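Local coordinates for Gp15 protein (Listeria phage PSA, PDB 6R5W), which serves as the homotrimeric receptor-binding protein of the phage, recognising the surface of its Listeria host cell, at the interface of chains A and B. Coordinates in Å, arbitrary orientation; residue numbers count along the deposited sequence, not the author numbering. Chains: chain A/B, Gp15 protein.

The interface of chains A and B. Residues chain A 34-36, 39; chain B 32-34, 39, 42.
The methyl CB of A:Ala39 packs on B:Glu34 and B:Lys42, a worked case of long polar side chains used as packing surface in a trimer stem. It lies against both CG and the carboxylate oxygen OE2 of B:Glu34, so the carboxylate itself joins the packing. CD of B:Lys42, which comes from the helix of chain B, lies 3.9 Å from CB of A:Ala39. A:Val36 crosses B:Glu34 at about a right angle, A:Val36 CG1 (anti to its own carbonyl carbon) reaching over the carboxylate carbon CD of B:Glu34 at 3.9 Å.

B:Glu34 owes this position to its torsions: CG stands anti to the backbone N (chi1 -178°), and a bend at chi2 turns the carboxylate towards the helix of its own chain. There the syn lone pair of B:Glu34 OE2 accepts the side-chain amine NZ of B:Lys42 at 2.8 Å, a hydrogen-bonded salt bridge that should largely balance the charge laid against A:Val36 and A:Ala39. A:Glu34 has nearly the same torsions, and the anti lone pair of its OE1 accepts the backbone N of A:Thr35 (2.8 Å), a bent bond just before helix 36-57 that may help hold the turn.

Further out, the backbone joins the subunits. B:Glu34 N donates to A:Glu34 O at 2.9 Å, fairly straight (160° at H) but 31° above the carbonyl plane, while the aliphatic part of B:Lys33 passes alongside that oxygen. Water 1 bridges A:Val36 N (2.9 Å) and B:Ala32 O (2.7 Å).

In this C-terminal fragment of the receptor-binding protein, the contact lies where the linker after helix 24-31 enters helix 36-57, the coiled-coil segment leading to the C-terminal strand-rich domain.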
ATOM      1  N   GLU A  34      27.790  11.386  21.591  1.00 34.00           N
ATOM      2  CA  GLU A  34      27.222  10.181  20.973  1.00 33.65           C
ATOM      3  C   GLU A  34      28.291   9.337  20.299  1.00 33.84           C
ATOM      4  O   GLU A  34      29.295   9.840  19.793  1.00 32.58           O
ATOM      5  CB  GLU A  34      26.151  10.594  19.941  1.00 36.77           C
ATOM      6  CG  GLU A  34      25.511   9.403  19.198  1.00 34.15           C
ATOM      7  CD  GLU A  34      24.706   8.518  20.103  1.00 36.52           C
ATOM      8  OE1 GLU A  34      25.333   7.731  20.896  1.00 35.89           O
ATOM      9  OE2 GLU A  34      23.463   8.560  20.064  1.00 40.83           O
ATOM     10  N   THR A  35      28.090   8.007  20.330  1.00 33.32           N
ATOM     11  CA  THR A  35      28.952   7.129  19.571  1.00 33.21           C
ATOM     12  C   THR A  35      28.291   6.712  18.261  1.00 38.80           C
ATOM     13  O   THR A  35      27.055   6.814  18.072  1.00 35.21           O
ATOM     14  CB  THR A  35      29.273   5.859  20.333  1.00 35.01           C
ATOM     15  OG1 THR A  35      28.074   5.113  20.508  1.00 38.32           O
ATOM     16  CG2 THR A  35      29.860   6.189  21.738  1.00 37.06           C
ATOM     17  N   VAL A  36      29.136   6.264  17.344  1.00 37.03           N
ATOM     18  CA  VAL A  36      28.612   5.756  16.072  1.00 37.74           C
ATOM     19  C   VAL A  36      27.644   4.600  16.322  1.00 40.13           C
ATOM     20  O   VAL A  36      26.625   4.475  15.644  1.00 38.10           O
ATOM     21  CB  VAL A  36      29.752   5.356  15.129  1.00 36.49           C
ATOM     22  CG1 VAL A  36      30.543   6.554  14.703  1.00 37.01           C
ATOM     23  CG2 VAL A  36      30.630   4.294  15.752  1.00 43.68           C
ATOM     24  N   ALA A  39      24.327   6.100  17.605  1.00 31.74           N
ATOM     25  CA  ALA A  39      23.586   6.760  16.525  1.00 36.11           C
ATOM     26  C   ALA A  39      22.981   5.719  15.588  1.00 35.71           C
ATOM     27  O   ALA A  39      21.837   5.878  15.127  1.00 34.64           O
ATOM     28  CB  ALA A  39      24.505   7.713  15.754  1.00 34.17           C
TER
ATOM     29  N   ALA B  32      36.891   9.329  17.900  1.00 35.81           N
ATOM     30  CA  ALA B  32      36.001   8.297  17.361  1.00 36.03           C
ATOM     31  C   ALA B  32      34.513   8.565  17.587  1.00 41.19           C
ATOM     32  O   ALA B  32      33.656   7.807  17.085  1.00 36.71           O
ATOM     33  CB  ALA B  32      36.349   6.961  17.985  1.00 40.05           C
ATOM     34  N   LYS B  33      34.168   9.603  18.345  1.00 33.05           N
ATOM     35  CA  LYS B  33      32.779   9.911  18.622  1.00 28.73           C
ATOM     36  C   LYS B  33      32.074  10.263  17.312  1.00 31.28           C
ATOM     37  O   LYS B  33      32.708  10.652  16.309  1.00 29.85           O
ATOM     38  CB  LYS B  33      32.668  11.066  19.602  1.00 30.83           C
ATOM     39  CG  LYS B  33      33.184  10.705  21.000  1.00 29.44           C
ATOM     40  CD  LYS B  33      32.245   9.845  21.723  1.00 30.69           C
ATOM     41  CE  LYS B  33      32.642   9.614  23.188  1.00 38.53           C
ATOM     42  NZ  LYS B  33      31.492   8.954  23.941  1.00 38.47           N
ATOM     43  N   GLU B  34      30.749  10.115  17.343  1.00 33.51           N
ATOM     44  CA  GLU B  34      29.920  10.403  16.174  1.00 30.88           C
ATOM     45  C   GLU B  34      29.936  11.898  15.865  1.00 31.59           C
ATOM     46  O   GLU B  34      29.958  12.750  16.776  1.00 33.96           O
ATOM     47  CB  GLU B  34      28.504   9.941  16.442  1.00 31.34           C
ATOM     48  CG  GLU B  34      27.522  10.166  15.225  1.00 33.44           C
ATOM     49  CD  GLU B  34      27.944   9.376  14.013  1.00 31.34           C
ATOM     50  OE1 GLU B  34      28.914   9.776  13.311  1.00 33.97           O
ATOM     51  OE2 GLU B  34      27.316   8.318  13.747  1.00 38.12           O
ATOM     52  N   ALA B  39      25.773  11.233  12.059  1.00 28.94           N
ATOM     53  CA  ALA B  39      24.480  10.851  12.606  1.00 30.50           C
ATOM     54  C   ALA B  39      23.377  11.111  11.577  1.00 30.95           C
ATOM     55  O   ALA B  39      22.410  10.337  11.474  1.00 30.70           O
ATOM     56  CB  ALA B  39      24.168  11.605  13.884  1.00 28.72           C
ATOM     57  N   LYS B  42      23.197   8.426   8.921  1.00 32.28           N
ATOM     58  CA  LYS B  42      22.562   7.220   9.391  1.00 32.67           C
ATOM     59  C   LYS B  42      21.047   7.383   9.430  1.00 35.27           C
ATOM     60  O   LYS B  42      20.306   6.448   9.068  1.00 33.35           O
ATOM     61  CB  LYS B  42      23.079   6.835  10.777  1.00 33.43           C
ATOM     62  CG  LYS B  42      24.528   6.371  10.792  1.00 34.36           C
ATOM     63  CD  LYS B  42      25.002   6.137  12.205  1.00 34.80           C
ATOM     64  CE  LYS B  42      26.378   5.531  12.199  1.00 34.27           C
ATOM     65  NZ  LYS B  42      27.441   6.410  11.698  1.00 39.94           N
TER
HETATM   66  O   HOH W   1      31.860   6.248  18.272  1.00 36.65           O